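Local coordinates for nucleoside diphosphate kinase family protein (Babesia bovis, PDB 3JS9), which probably transfers terminal phosphates from nucleoside triphosphates to nucleoside diphosphates, with magnesium as cofactor and a phosphorylated enzyme intermediate, at residues R11-V16 against A136-P141; E34-K39 against I89-N94; T108-F113 against N118-H123. One frame throughout, in Å; residues are numbered along the deposited sequence.

Contact 1 (R11-V16 against A136-P141); sequences RTYIMV and ALWFTP
Tyr-13 and Met-15 of strand 10-16 meet Trp-138, at the end of helix 128-138, and Phe-139 just after it. This joins a strand and a helix end of the ferredoxin-like alpha/beta fold of nucleoside diphosphate kinases. The main interaction is an offset aromatic stack. The centroids of the Tyr-13 ring and the Trp-138 five-membered ring lie 4.1 Å apart, and their planes differ by 9°. With Tyr-13 CG anti to its own backbone N (chi1 175°), the ring projects from the strand and slides across the indole, so that Tyr-13 CZ is 3.3 Å from Trp-138 CG. The phenol oxygen continues over the same indole face, offset toward its rim, with Tyr-13 OH 3.2 Å from Trp-138 CD2. A Met-aromatic contact is the second kind. Met-15 SD stands over the six-membered ring of Trp-138, 4.0 Å from its centroid and 20° off the normal. Tyr-13 and Met-15 are two residues apart on the strand, and both point to this side of the sheet. The ring of His-56 and the side chains of Val-52 and Pro-48 also touch the indole. Apolar packing is the third kind. Phe-139, where the chain leaves helical geometry, also touches Cys-80 of strand 78-85 and Ala-42 of strand 39-46. Phe-139 CE1 lies at the edge of the Tyr-13 ring, near its plane, 3.9 Å from Tyr-13 CE1.

Contact 2 (E34-K39 against I89-N94); sequences EMKGLK and IKIGRN. With SO4 (sulfate ion), chain E.
Lys-36 and Leu-38 clasp Ile-91 from two positions separated by Gly-37, whose positive phi (107°) belongs to the Schellman motif closing helix 26-36. The contact joins that helix end to helix 88-96 in the ferredoxin-like fold. Lys-36 can be followed outward from the backbone. At CB, the first torsion sets CG anti to the backbone N (chi1 178°), directing the chain toward helix 88-96. CG is the first atom to touch: Lys-36 CG lies 3.8 Å from Ile-91 CG2. A bend at chi2 (67°) turns CD, which links the two touching methylenes, and Lys-36 CE returns to 3.7 Å from Ile-91 CG2 and 4.2 Å from Ile-91 CG1. Beyond CE the chemistry becomes polar. NZ gives a hydrogen bond to the backbone O of Gly-111 of the second subunit, which ties this end of the contact to the assembly. NZ also donates to a water, with Lys-36 NZ 2.8 Å from the water O. Leu-38 approaches from the other arm of the turn, running past Ile-91 in the opposite direction, with Leu-38 CD1 3.7 Å from the same Ile-91 CG2. Next along, Lys-39 NZ donates to sulfate O3 at 3.0 Å, and Arg-149 N binds the same ion. The bridge to helix 88-96 is completed when Asn-94 ND2 donates to the water O at 3.2 Å.

Contact 3 (T108-F113 against N118-H123); sequences TIRGDF and NFNIVH. With SO4 (sulfate ion), chain G.
Arg-110 reaches Asn-120 because its CG sits anti to the carbonyl carbon (chi1 -63°) and the chain then runs extended to NE. Asn-120 answers with CG between its backbone N and carbonyl carbon (chi1 65°), and the two side chains run side by side, pointing the same way. The amide stacks nearly parallel (10°) on the guanidinium, with Asn-120 ND2 over its rim, 3.3 Å from Arg-110 CZ. That amide is fixed by hydrogen bonds from its ND2 to Thr-99 O and to its OD1 from Lys-17 NZ. Two backbone carbonyls hold the guanidinium. Arg-110 NE donates in its own plane to a lone pair of Asn-120 O at 2.9 Å, and Arg-110 NH1 makes a more bent bond to Val-122 O at 2.6 Å. Asn-120 O also accepts from Val-122 N at 2.7 Å, closing a classic gamma turn around Ile-121, which has positive phi. Apolar packing backs the turn: Ile-109 CG2 is 3.9 Å from Ile-121 CG2 and 4.1 Å from Val-122 CG1. Beyond it, His-123 ND1 donates to sulfate O1 at 3.0 Å; Lys-17 and Tyr-57 bind the same ion, and Glu-134 OE1 is hydrogen-bonded to His-123 NE2. The sulfate probably marks a phosphate position. The arrangement is that of the nucleoside diphosphate kinase active site, with His-123 the predicted phosphohistidine and Arg-110 and Asn-120 predicted ATP-binding residues.

The touching residues of contacts 1 and 2 are all buried, whereas contact 3 leads from a buried arginine to a partly exposed histidine at the pocket. Contact 1 is purely aromatic, sulfur and apolar; contact 2 is apolar with a water bridge at a subunit boundary; contact 3 combines arginine-to-carbonyl hydrogen bonds with an apolar patch. Strand 10-16 links them. Tyr-13 and Met-15 point to contact 1, while Thr-12 and Ile-14 pack on Ile-89 and Gly-92 of contact 2. Met-15 O meets His-123 N of contact 3 at 2.7 Å, a probable hydrogen bond. Contacts 2 and 3 of different subunits face each other across an interface.

Contact 1 (R11-V16 against A136-P141)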
loop_
_atom_site.group_PDB
_atom_site.type_symbol
_atom_site.label_atom_id
_atom_site.label_comp_id
_atom_site.label_asym_id
_atom_site.label_seq_id
_atom_site.Cartn_x
_atom_site.Cartn_y
_atom_site.Cartn_z
ATOM N N ARG A 11 -2.258 -28.340 2.977
ATOM C CA ARG A 11 -3.121 -27.324 3.534
ATOM C C ARG A 11 -2.566 -26.959 4.887
ATOM O O ARG A 11 -2.172 -27.860 5.651
ATOM C CB ARG A 11 -4.524 -27.863 3.721
ATOM C CG ARG A 11 -5.270 -27.958 2.440
ATOM C CD ARG A 11 -6.578 -28.720 2.577
ATOM N NE ARG A 11 -7.288 -28.672 1.306
ATOM C CZ ARG A 11 -8.542 -29.066 1.115
ATOM N NH1 ARG A 11 -9.270 -29.536 2.135
ATOM N NH2 ARG A 11 -9.072 -28.961 -0.099
ATOM N N THR A 12 -2.577 -25.662 5.212
ATOM C CA THR A 12 -2.077 -25.205 6.483
ATOM C C THR A 12 -3.112 -24.376 7.244
ATOM O O THR A 12 -3.966 -23.696 6.649
ATOM C CB THR A 12 -0.750 -24.432 6.325
ATOM O OG1 THR A 12 -0.179 -24.238 7.622
ATOM C CG2 THR A 12 -0.938 -23.060 5.632
ATOM N N TYR A 13 -3.054 -24.438 8.566
ATOM C CA TYR A 13 -4.001 -23.694 9.347
ATOM C C TYR A 13 -3.334 -22.392 9.771
ATOM O O TYR A 13 -2.225 -22.401 10.334
ATOM C CB TYR A 13 -4.478 -24.518 10.534
ATOM C CG TYR A 13 -5.372 -23.722 11.439
ATOM C CD1 TYR A 13 -6.633 -23.326 11.011
ATOM C CD2 TYR A 13 -4.936 -23.312 12.715
ATOM C CE1 TYR A 13 -7.457 -22.540 11.823
ATOM C CE2 TYR A 13 -5.755 -22.535 13.535
ATOM C CZ TYR A 13 -7.017 -22.157 13.081
ATOM O OH TYR A 13 -7.841 -21.382 13.875
ATOM N N ILE A 14 -3.986 -21.271 9.470
ATOM C CA ILE A 14 -3.444 -19.953 9.806
ATOM C C ILE A 14 -4.499 -19.231 10.683
ATOM O O ILE A 14 -5.684 -19.190 10.326
ATOM C CB ILE A 14 -3.103 -19.096 8.497
ATOM C CG1 ILE A 14 -2.197 -19.841 7.490
ATOM C CG2 ILE A 14 -2.601 -17.653 8.831
ATOM C CD1 ILE A 14 -0.690 -20.085 7.872
ATOM N N MET A 15 -4.067 -18.628 11.793
ATOM C CA MET A 15 -5.018 -18.028 12.706
ATOM C C MET A 15 -4.594 -16.642 13.216
ATOM O O MET A 15 -3.551 -16.472 13.878
ATOM C CB MET A 15 -5.306 -18.979 13.875
ATOM C CG MET A 15 -6.333 -18.423 14.868
ATOM S SD MET A 15 -6.787 -19.514 16.261
ATOM C CE MET A 15 -5.138 -19.895 16.927
ATOM N N VAL A 16 -5.391 -15.639 12.899
ATOM C CA VAL A 16 -5.154 -14.331 13.476
ATOM C C VAL A 16 -5.611 -14.431 14.928
ATOM O O VAL A 16 -6.780 -14.767 15.189
ATOM C CB VAL A 16 -5.951 -13.225 12.767
ATOM C CG1 VAL A 16 -5.599 -11.854 13.365
ATOM C CG2 VAL A 16 -5.667 -13.279 11.298
ATOM N N ALA A 136 -8.584 -29.993 10.746
ATOM C CA ALA A 136 -9.759 -30.766 11.174
ATOM C C ALA A 136 -10.327 -30.278 12.507
ATOM O O ALA A 136 -11.542 -30.345 12.728
ATOM C CB ALA A 136 -9.451 -32.241 11.236
ATOM N N LEU A 137 -9.450 -29.804 13.389
ATOM C CA LEU A 137 -9.871 -29.298 14.695
ATOM C C LEU A 137 -10.647 -27.966 14.652
ATOM O O LEU A 137 -11.626 -27.801 15.359
ATOM C CB LEU A 137 -8.659 -29.155 15.617
ATOM C CG LEU A 137 -8.857 -28.442 16.962
ATOM C CD1 LEU A 137 -9.760 -29.259 17.888
ATOM C CD2 LEU A 137 -7.531 -28.181 17.630
ATOM N N TRP A 138 -10.210 -27.010 13.835
ATOM C CA TRP A 138 -10.829 -25.669 13.854
ATOM C C TRP A 138 -12.029 -25.509 12.887
ATOM O O TRP A 138 -12.878 -24.618 13.044
ATOM C CB TRP A 138 -9.761 -24.605 13.599
ATOM C CG TRP A 138 -8.794 -24.457 14.732
ATOM C CD1 TRP A 138 -7.602 -25.129 14.908
ATOM C CD2 TRP A 138 -8.944 -23.594 15.877
ATOM N NE1 TRP A 138 -6.994 -24.700 16.073
ATOM C CE2 TRP A 138 -7.797 -23.764 16.680
ATOM C CE3 TRP A 138 -9.909 -22.657 16.265
ATOM C CZ2 TRP A 138 -7.602 -23.042 17.856
ATOM C CZ3 TRP A 138 -9.714 -21.925 17.425
ATOM C CH2 TRP A 138 -8.574 -22.134 18.223
ATOM N N PHE A 139 -12.095 -26.391 11.904
ATOM C CA PHE A 139 -13.110 -26.307 10.862
ATOM C C PHE A 139 -13.829 -27.637 10.691
ATOM O O PHE A 139 -13.183 -28.684 10.567
ATOM C CB PHE A 139 -12.440 -25.943 9.536
ATOM C CG PHE A 139 -12.122 -24.469 9.384
ATOM C CD1 PHE A 139 -10.817 -23.999 9.531
ATOM C CD2 PHE A 139 -13.123 -23.550 9.049
ATOM C CE1 PHE A 139 -10.541 -22.647 9.369
ATOM C CE2 PHE A 139 -12.828 -22.203 8.870
ATOM C CZ PHE A 139 -11.551 -21.756 9.035
ATOM N N THR A 140 -15.147 -27.615 10.654
ATOM C CA THR A 140 -15.885 -28.837 10.332
ATOM C C THR A 140 -15.723 -29.025 8.834
ATOM O O THR A 140 -15.526 -28.058 8.120
ATOM C CB THR A 140 -17.392 -28.732 10.712
ATOM O OG1 THR A 140 -18.028 -27.752 9.880
ATOM C CG2 THR A 140 -17.567 -28.294 12.138
ATOM N N PRO A 141 -15.820 -30.263 8.338
ATOM C CA PRO A 141 -15.681 -30.501 6.869
ATOM C C PRO A 141 -16.689 -29.795 5.935
ATOM O O PRO A 141 -16.390 -29.592 4.774
ATOM C CB PRO A 141 -15.815 -32.031 6.736
ATOM C CG PRO A 141 -16.406 -32.506 8.034
ATOM C CD PRO A 141 -16.051 -31.507 9.101
#

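Contact 2 (E34-K39 against I89-N94)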
loop_
_atom_site.group_PDB
_atom_site.type_symbol
_atom_site.label_atom_id
_atom_site.label_comp_id
_atom_site.label_asym_id
_atom_site.label_seq_id
_atom_site.Cartn_x
_atom_site.Cartn_y
_atom_site.Cartn_z
ATOM N N GLU A 34 -3.350 -14.211 0.316
ATOM C CA GLU A 34 -4.014 -14.171 -0.965
ATOM C C GLU A 34 -3.019 -13.755 -2.055
ATOM O O GLU A 34 -2.973 -14.405 -3.103
ATOM C CB GLU A 34 -5.224 -13.227 -0.884
ATOM C CG GLU A 34 -6.394 -13.494 -1.811
ATOM C CD GLU A 34 -7.587 -12.572 -1.474
ATOM O OE1 GLU A 34 -7.426 -11.643 -0.637
ATOM O OE2 GLU A 34 -8.691 -12.755 -2.057
ATOM N N MET A 35 -2.218 -12.705 -1.809
ATOM C CA MET A 35 -1.277 -12.280 -2.851
ATOM C C MET A 35 -0.201 -13.334 -3.100
ATOM O O MET A 35 0.271 -13.434 -4.218
ATOM C CB MET A 35 -0.638 -10.934 -2.530
ATOM C CG MET A 35 -1.622 -9.801 -2.425
ATOM S SD MET A 35 -2.384 -9.471 -4.006
ATOM C CE MET A 35 -3.829 -10.539 -3.889
ATOM N N LYS A 36 0.152 -14.131 -2.085
ATOM C CA LYS A 36 1.169 -15.137 -2.219
ATOM C C LYS A 36 0.752 -16.196 -3.200
ATOM O O LYS A 36 1.606 -16.821 -3.840
ATOM C CB LYS A 36 1.452 -15.789 -0.867
ATOM C CG LYS A 36 2.488 -16.898 -0.903
ATOM C CD LYS A 36 3.934 -16.360 -1.240
ATOM C CE LYS A 36 5.006 -17.428 -1.027
ATOM N NZ LYS A 36 6.384 -16.952 -1.371
ATOM N N GLY A 37 -0.556 -16.425 -3.293
ATOM C CA GLY A 37 -1.098 -17.304 -4.317
ATOM C C GLY A 37 -1.579 -18.637 -3.802
ATOM O O GLY A 37 -2.014 -19.491 -4.591
ATOM N N LEU A 38 -1.492 -18.854 -2.495
ATOM C CA LEU A 38 -2.116 -20.029 -1.917
ATOM C C LEU A 38 -3.602 -19.862 -2.139
ATOM O O LEU A 38 -4.094 -18.740 -2.236
ATOM C CB LEU A 38 -1.791 -20.168 -0.424
ATOM C CG LEU A 38 -0.297 -20.354 -0.119
ATOM C CD1 LEU A 38 -0.091 -20.538 1.407
ATOM C CD2 LEU A 38 0.308 -21.516 -0.952
ATOM N N LYS A 39 -4.313 -20.967 -2.249
ATOM C CA LYS A 39 -5.736 -20.931 -2.521
ATOM C C LYS A 39 -6.495 -21.005 -1.214
ATOM O O LYS A 39 -6.230 -21.887 -0.390
ATOM C CB LYS A 39 -6.133 -22.075 -3.485
ATOM C CG LYS A 39 -7.623 -22.232 -3.573
ATOM C CD LYS A 39 -8.105 -22.901 -4.806
ATOM C CE LYS A 39 -8.154 -24.406 -4.617
ATOM N NZ LYS A 39 -9.080 -25.021 -5.596
ATOM N N ILE A 89 2.596 -25.273 4.066
ATOM C CA ILE A 89 2.939 -25.193 5.479
ATOM C C ILE A 89 4.200 -24.356 5.683
ATOM O O ILE A 89 4.211 -23.454 6.542
ATOM C CB ILE A 89 3.055 -26.596 6.125
ATOM C CG1 ILE A 89 1.688 -27.298 6.098
ATOM C CG2 ILE A 89 3.518 -26.494 7.548
ATOM C CD1 ILE A 89 1.797 -28.818 6.121
ATOM N N LYS A 90 5.222 -24.622 4.859
ATOM C CA LYS A 90 6.472 -23.866 4.879
ATOM C C LYS A 90 6.262 -22.405 4.429
ATOM O O LYS A 90 6.862 -21.474 4.986
ATOM C CB LYS A 90 7.511 -24.561 4.018
ATOM C CG LYS A 90 8.855 -23.905 3.975
ATOM C CD LYS A 90 9.921 -24.838 3.393
ATOM C CE LYS A 90 11.206 -24.010 3.101
ATOM N NZ LYS A 90 12.468 -24.812 2.947
ATOM N N ILE A 91 5.389 -22.205 3.439
ATOM C CA ILE A 91 5.065 -20.865 2.977
ATOM C C ILE A 91 4.376 -20.045 4.064
ATOM O O ILE A 91 4.689 -18.848 4.240
ATOM C CB ILE A 91 4.224 -20.926 1.720
ATOM C CG1 ILE A 91 5.127 -21.290 0.532
ATOM C CG2 ILE A 91 3.471 -19.629 1.519
ATOM C CD1 ILE A 91 4.366 -21.635 -0.686
ATOM N N GLY A 92 3.475 -20.683 4.819
ATOM C CA GLY A 92 2.820 -20.006 5.930
ATOM C C GLY A 92 3.828 -19.512 6.956
ATOM O O GLY A 92 3.747 -18.364 7.432
ATOM N N ARG A 93 4.790 -20.380 7.282
ATOM C CA ARG A 93 5.872 -20.074 8.222
ATOM C C ARG A 93 6.698 -18.952 7.679
ATOM O O ARG A 93 6.975 -18.002 8.404
ATOM C CB ARG A 93 6.733 -21.302 8.527
ATOM C CG ARG A 93 6.118 -22.247 9.590
ATOM C CD ARG A 93 6.652 -23.713 9.537
ATOM N NE ARG A 93 8.008 -23.824 8.983
ATOM C CZ ARG A 93 8.456 -24.852 8.250
ATOM N NH1 ARG A 93 9.703 -24.827 7.774
ATOM N NH2 ARG A 93 7.677 -25.904 7.983
ATOM N N ASN A 94 7.033 -18.997 6.394
ATOM C CA ASN A 94 7.758 -17.886 5.764
ATOM C C ASN A 94 7.054 -16.529 5.804
ATOM O O ASN A 94 7.711 -15.483 5.897
ATOM C CB ASN A 94 8.056 -18.203 4.303
ATOM C CG ASN A 94 9.047 -19.334 4.150
ATOM O OD1 ASN A 94 9.685 -19.757 5.131
ATOM N ND2 ASN A 94 9.197 -19.829 2.915
HETATM S S SO4 E . -6.599 -23.964 -8.234
HETATM O O1 SO4 E . -7.706 -23.074 -7.902
HETATM O O2 SO4 E . -6.817 -24.452 -9.600
HETATM O O3 SO4 E . -6.651 -25.103 -7.324
HETATM O O4 SO4 E . -5.350 -23.206 -8.083
HETATM O O HOH W 1 8.159 -18.102 0.391
#

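Contact 3 (T108-F113 against N118-H123)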
loop_
_atom_site.group_PDB
_atom_site.type_symbol
_atom_site.label_atom_id
_atom_site.label_comp_id
_atom_site.label_asym_id
_atom_site.label_seq_id
_atom_site.Cartn_x
_atom_site.Cartn_y
_atom_site.Cartn_z
ATOM N N THR A 108 7.924 -9.885 6.940
ATOM C CA THR A 108 7.071 -10.937 7.495
ATOM C C THR A 108 6.062 -10.251 8.354
ATOM O O THR A 108 6.267 -9.095 8.750
ATOM C CB THR A 108 7.839 -11.954 8.388
ATOM O OG1 THR A 108 8.390 -11.290 9.545
ATOM C CG2 THR A 108 8.926 -12.664 7.597
ATOM N N ILE A 109 4.980 -10.953 8.661
ATOM C CA ILE A 109 3.930 -10.355 9.481
ATOM C C ILE A 109 4.494 -9.964 10.848
ATOM O O ILE A 109 4.310 -8.838 11.315
ATOM C CB ILE A 109 2.732 -11.306 9.613
ATOM C CG1 ILE A 109 2.144 -11.584 8.218
ATOM C CG2 ILE A 109 1.691 -10.736 10.645
ATOM C CD1 ILE A 109 1.166 -12.779 8.150
ATOM N N ARG A 110 5.185 -10.907 11.484
ATOM C CA ARG A 110 5.776 -10.634 12.787
ATOM C C ARG A 110 6.874 -9.586 12.638
ATOM O O ARG A 110 6.958 -8.659 13.473
ATOM C CB ARG A 110 6.233 -11.910 13.479
ATOM C CG ARG A 110 5.051 -12.868 13.771
ATOM C CD ARG A 110 5.452 -13.981 14.707
ATOM N NE ARG A 110 4.365 -14.918 14.948
ATOM C CZ ARG A 110 4.448 -16.246 14.795
ATOM N NH1 ARG A 110 3.385 -17.006 15.047
ATOM N NH2 ARG A 110 5.593 -16.827 14.406
ATOM N N GLY A 111 7.643 -9.660 11.538
ATOM C CA GLY A 111 8.717 -8.696 11.331
ATOM C C GLY A 111 8.140 -7.291 11.204
ATOM O O GLY A 111 8.700 -6.335 11.732
ATOM N N ASP A 112 6.997 -7.166 10.523
ATOM C CA ASP A 112 6.460 -5.860 10.207
ATOM C C ASP A 112 5.585 -5.309 11.314
ATOM O O ASP A 112 5.441 -4.073 11.414
ATOM C CB ASP A 112 5.684 -5.898 8.887
ATOM C CG ASP A 112 6.603 -6.104 7.669
ATOM O OD1 ASP A 112 7.861 -5.900 7.790
ATOM O OD2 ASP A 112 6.049 -6.458 6.582
ATOM N N PHE A 113 5.025 -6.192 12.150
ATOM C CA PHE A 113 3.994 -5.741 13.089
ATOM C C PHE A 113 4.162 -6.099 14.576
ATOM O O PHE A 113 3.439 -5.568 15.413
ATOM C CB PHE A 113 2.610 -6.218 12.650
ATOM C CG PHE A 113 2.215 -5.773 11.274
ATOM C CD1 PHE A 113 2.009 -4.412 10.998
ATOM C CD2 PHE A 113 1.992 -6.715 10.272
ATOM C CE1 PHE A 113 1.641 -3.993 9.709
ATOM C CE2 PHE A 113 1.627 -6.318 8.979
ATOM C CZ PHE A 113 1.452 -4.940 8.691
ATOM N N ASN A 118 4.743 -13.017 23.215
ATOM C CA ASN A 118 3.406 -13.191 23.794
ATOM C C ASN A 118 2.314 -12.611 22.900
ATOM O O ASN A 118 1.133 -12.986 23.034
ATOM C CB ASN A 118 3.321 -12.513 25.160
ATOM C CG ASN A 118 3.692 -13.440 26.302
ATOM O OD1 ASN A 118 4.151 -14.580 26.094
ATOM N ND2 ASN A 118 3.470 -12.956 27.538
ATOM N N PHE A 119 2.710 -11.666 22.027
ATOM C CA PHE A 119 1.770 -10.912 21.193
ATOM C C PHE A 119 2.239 -10.921 19.753
ATOM O O PHE A 119 2.502 -9.878 19.153
ATOM C CB PHE A 119 1.600 -9.486 21.724
ATOM C CG PHE A 119 0.961 -9.419 23.074
ATOM C CD1 PHE A 119 -0.348 -9.868 23.272
ATOM C CD2 PHE A 119 1.662 -8.906 24.176
ATOM C CE1 PHE A 119 -0.969 -9.790 24.548
ATOM C CE2 PHE A 119 1.057 -8.820 25.451
ATOM C CZ PHE A 119 -0.253 -9.254 25.634
ATOM N N ASN A 120 2.331 -12.123 19.194
ATOM C CA ASN A 120 2.924 -12.280 17.889
ATOM C C ASN A 120 1.908 -12.480 16.775
ATOM O O ASN A 120 2.187 -13.140 15.745
ATOM C CB ASN A 120 4.009 -13.347 17.925
ATOM C CG ASN A 120 3.476 -14.734 18.233
ATOM O OD1 ASN A 120 2.302 -14.918 18.622
ATOM N ND2 ASN A 120 4.346 -15.731 18.054
ATOM N N ILE A 121 0.732 -11.878 17.003
ATOM C CA ILE A 121 -0.244 -11.557 15.962
ATOM C C ILE A 121 -1.020 -12.752 15.384
ATOM O O ILE A 121 -2.254 -12.678 15.216
ATOM C CB ILE A 121 0.384 -10.822 14.721
ATOM C CG1 ILE A 121 1.380 -9.707 15.110
ATOM C CG2 ILE A 121 -0.724 -10.372 13.738
ATOM C CD1 ILE A 121 0.829 -8.700 15.940
ATOM N N VAL A 122 -0.298 -13.819 15.034
ATOM C CA VAL A 122 -0.848 -14.791 14.115
ATOM C C VAL A 122 -0.219 -16.154 14.354
ATOM O O VAL A 122 0.955 -16.237 14.729
ATOM C CB VAL A 122 -0.596 -14.343 12.638
ATOM C CG1 VAL A 122 0.911 -14.406 12.317
ATOM C CG2 VAL A 122 -1.368 -15.219 11.657
ATOM N N HIS A 123 -0.988 -17.214 14.127
ATOM C CA HIS A 123 -0.465 -18.574 14.237
ATOM C C HIS A 123 -0.367 -19.167 12.843
ATOM O O HIS A 123 -1.291 -18.993 12.035
ATOM C CB HIS A 123 -1.380 -19.473 15.122
ATOM C CG HIS A 123 -1.207 -20.937 14.851
ATOM N ND1 HIS A 123 -0.312 -21.721 15.547
ATOM C CD2 HIS A 123 -1.728 -21.734 13.884
ATOM C CE1 HIS A 123 -0.309 -22.945 15.040
ATOM N NE2 HIS A 123 -1.165 -22.981 14.037
HETATM S S SO4 G . 1.332 -20.196 18.311
HETATM O O1 SO4 G . 1.936 -20.437 16.992
HETATM O O2 SO4 G . 1.921 -21.123 19.248
HETATM O O3 SO4 G . -0.129 -20.352 18.416
HETATM O O4 SO4 G . 1.689 -18.839 18.634
#